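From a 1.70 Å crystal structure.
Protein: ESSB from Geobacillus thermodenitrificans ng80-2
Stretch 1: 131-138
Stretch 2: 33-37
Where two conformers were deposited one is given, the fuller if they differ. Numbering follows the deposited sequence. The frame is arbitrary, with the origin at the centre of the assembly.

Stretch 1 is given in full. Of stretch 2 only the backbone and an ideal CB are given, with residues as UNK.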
# COMPACT_ATOMS: atom_id res chain seq x y z
N LYS A 131 -10.28 6.95 -11.36
CA LYS A 131 -11.72 6.61 -11.47
C LYS A 131 -12.27 6.62 -12.88
O LYS A 131 -12.09 7.60 -13.62
CB LYS A 131 -12.50 7.48 -10.51
CG LYS A 131 -13.99 6.97 -10.23
CD LYS A 131 -14.75 8.04 -9.39
CE LYS A 131 -16.29 7.96 -9.49
NZ LYS A 131 -16.84 6.63 -9.91
N GLU A 132 -12.94 5.51 -13.24
CA GLU A 132 -13.58 5.27 -14.58
C GLU A 132 -12.55 5.29 -15.75
O GLU A 132 -12.91 5.49 -16.93
CB GLU A 132 -14.64 6.35 -14.82
CG GLU A 132 -15.88 6.25 -13.96
CD GLU A 132 -17.00 7.10 -14.45
OE1 GLU A 132 -16.89 8.36 -14.41
OE2 GLU A 132 -18.02 6.48 -14.85
N SER A 133 -11.25 5.10 -15.45
CA SER A 133 -10.26 5.20 -16.46
C SER A 133 -9.18 4.08 -16.40
O SER A 133 -8.85 3.49 -17.39
CB SER A 133 -9.57 6.57 -16.44
OG SER A 133 -10.45 7.65 -16.71
N LEU A 134 -8.58 3.84 -15.23
CA LEU A 134 -7.40 3.00 -15.16
C LEU A 134 -7.47 2.27 -13.83
O LEU A 134 -7.60 2.86 -12.82
CB LEU A 134 -6.12 3.90 -15.20
CG LEU A 134 -4.82 3.10 -15.22
CD1 LEU A 134 -4.69 2.61 -16.73
CD2 LEU A 134 -3.63 3.99 -14.91
N PRO A 135 -7.39 0.97 -13.86
CA PRO A 135 -7.56 0.23 -12.57
C PRO A 135 -6.48 0.62 -11.54
O PRO A 135 -5.34 0.81 -11.88
CB PRO A 135 -7.38 -1.23 -12.99
CG PRO A 135 -7.66 -1.26 -14.48
CD PRO A 135 -7.10 0.07 -14.98
N PRO A 136 -6.85 0.64 -10.26
CA PRO A 136 -8.24 0.38 -9.77
C PRO A 136 -9.10 1.58 -10.15
O PRO A 136 -8.77 2.75 -9.86
CB PRO A 136 -8.05 0.25 -8.25
CG PRO A 136 -6.83 1.12 -8.00
CD PRO A 136 -5.91 0.79 -9.17
N ASP A 137 -10.20 1.29 -10.83
CA ASP A 137 -10.98 2.39 -11.46
C ASP A 137 -12.37 2.66 -10.84
O ASP A 137 -13.15 3.43 -11.38
CB ASP A 137 -11.12 2.10 -13.00
CG ASP A 137 -11.90 0.82 -13.31
OD1 ASP A 137 -12.60 0.25 -12.44
OD2 ASP A 137 -11.79 0.29 -14.44
N GLU A 138 -12.62 2.01 -9.71
CA GLU A 138 -13.81 2.22 -8.91
C GLU A 138 -13.45 2.17 -7.41
O GLU A 138 -12.53 1.48 -6.96
CB GLU A 138 -14.87 1.16 -9.24
CG GLU A 138 -14.73 -0.07 -8.47
CD GLU A 138 -14.11 -1.24 -9.22
OE1 GLU A 138 -14.95 -2.01 -9.77
OE2 GLU A 138 -12.83 -1.43 -9.11
N UNK A 33 -8.92 -3.03 -22.76
CA UNK A 33 -9.51 -3.50 -21.53
C UNK A 33 -9.90 -2.38 -20.54
O UNK A 33 -10.49 -2.68 -19.49
CB UNK A 33 -8.53 -4.46 -20.85
N UNK A 34 -9.52 -1.13 -20.83
CA UNK A 34 -9.81 0.04 -20.00
C UNK A 34 -11.17 0.74 -20.19
O UNK A 34 -11.69 0.81 -21.30
CB UNK A 34 -8.71 1.07 -20.25
N UNK A 35 -11.69 1.36 -19.13
CA UNK A 35 -12.87 2.23 -19.18
C UNK A 35 -12.50 3.64 -19.67
O UNK A 35 -13.40 4.43 -19.94
CB UNK A 35 -13.53 2.31 -17.80
N UNK A 36 -11.18 3.88 -19.76
CA UNK A 36 -10.63 5.17 -20.21
C UNK A 36 -11.28 5.57 -21.56
O UNK A 36 -11.52 4.72 -22.43
CB UNK A 36 -9.11 5.09 -20.35
N UNK A 37 -11.65 6.82 -21.67
CA UNK A 37 -12.14 7.27 -23.01
C UNK A 37 -11.06 8.20 -23.57
O UNK A 37 -10.38 7.90 -24.59
CB UNK A 37 -13.49 7.98 -22.93

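Position 33 can be settled quickly. Nothing of stretch 1 lies within 5.5 Å of its ideal CB, so these neighbours place no demand on it and almost any side chain would do. The deposited residue is Lys33, which makes no contact with stretch 1; its NZ is hydrogen-bonded elsewhere in the structure.

At position 34 the CA-to-CB bond points sideways, and the ideal CB lies 3.7 Å from Ser133 O. A side chain that bends from there toward stretch 1 meets the carbon of Leu134 and the ring of Pro135, a surface with no polar group to satisfy. Leucine, isoleucine, valine or methionine would all be reasonable. The residue is Leu34, with chi1 m and chi2 t. Its end comes nearer than its CB: CD2 lies 3.6 Å from Pro135 CD and 3.9 Å from Leu134 CD1, so one methyl packs against both neighbours.

Position 35 points toward stretch 1. Its ideal CB is 3.4 Å from Glu132 O and 4.3 Å from Asp137 OD2, and beyond these atoms lies the rest of the Asp137 carboxylate. Acceptors and negative charge call for a donor, best a positive one; because the carboxylate oxygen OD1 lies farther from CB than OD2, a long lysine or arginine suits, while asparagine or glutamine could offer a neutral donor. The residue is Lys35. Its chain runs m, t, t, with chi4 (148°) off the wells but still fairly extended, and NZ reaches Asp137 OD1 at 3.2 Å in a hydrogen-bonded salt bridge. Water reinforces the pairing: one molecule accepts from Lys35 NZ at 2.8 Å and donates to Asp137 OD1 at 2.6 Å, while another accepts from Lys35 N at 3.0 Å and donates to Asp137 OD2 at 2.6 Å. Thus both backbone and side chain of Lys35 are tied to the same aspartate.

At position 36 the backbone makes the polar contact: its N donates to Ser133 O at 3.3 Å, a weak hydrogen bond with an angle of 120°. A phi of -51° would even be compatible with proline, but proline would have no N-H to give. The ideal CB, 3.4 Å from Ser133 O, points sideways, so many side chains could leave past the serine. The residue is Met36, deposited as selenomethionine; its CB lies 4.3 Å from Ser133 CB, and its chain, extended through chi1 and chi2 and bent at chi3 (p), leads away from stretch 1.

Position 37 again has nothing of stretch 1 within 5.5 Å of its ideal CB, leaving the choice open. Gln37 occupies it without touching stretch 1.

Stretch 2, residues 33-37: KLKMQ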
# COMPACT_ATOMS: atom_id res chain seq x y z
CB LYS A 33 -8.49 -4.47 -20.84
CG LYS A 33 -8.41 -5.86 -21.45
CD LYS A 33 -7.25 -6.65 -20.75
CE LYS A 33 -7.26 -8.14 -21.13
NZ LYS A 33 -6.09 -8.79 -20.39
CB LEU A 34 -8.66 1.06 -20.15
CG LEU A 34 -7.21 0.59 -20.02
CD1 LEU A 34 -6.13 1.63 -20.32
CD2 LEU A 34 -6.98 -0.00 -18.56
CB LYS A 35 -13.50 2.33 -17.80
CG LYS A 35 -13.97 1.05 -17.28
CD LYS A 35 -14.66 1.21 -15.90
CE LYS A 35 -15.39 -0.09 -15.50
NZ LYS A 35 -15.34 -0.22 -14.02
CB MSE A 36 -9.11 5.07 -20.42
CG MSE A 36 -8.50 6.35 -20.93
SE MSE A 36 -6.64 6.15 -21.35
CE MSE A 36 -6.79 5.24 -23.05
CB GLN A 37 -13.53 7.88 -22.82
CG GLN A 37 -14.52 6.81 -22.43
CD GLN A 37 -15.97 7.28 -22.32
OE1 GLN A 37 -16.27 8.49 -22.35
NE2 GLN A 37 -16.84 6.34 -22.25
O HOH W 1 -10.34 0.59 -16.56
O HOH W 2 -13.76 -2.03 -12.68
O HOH W 3 -15.61 2.70 -12.90
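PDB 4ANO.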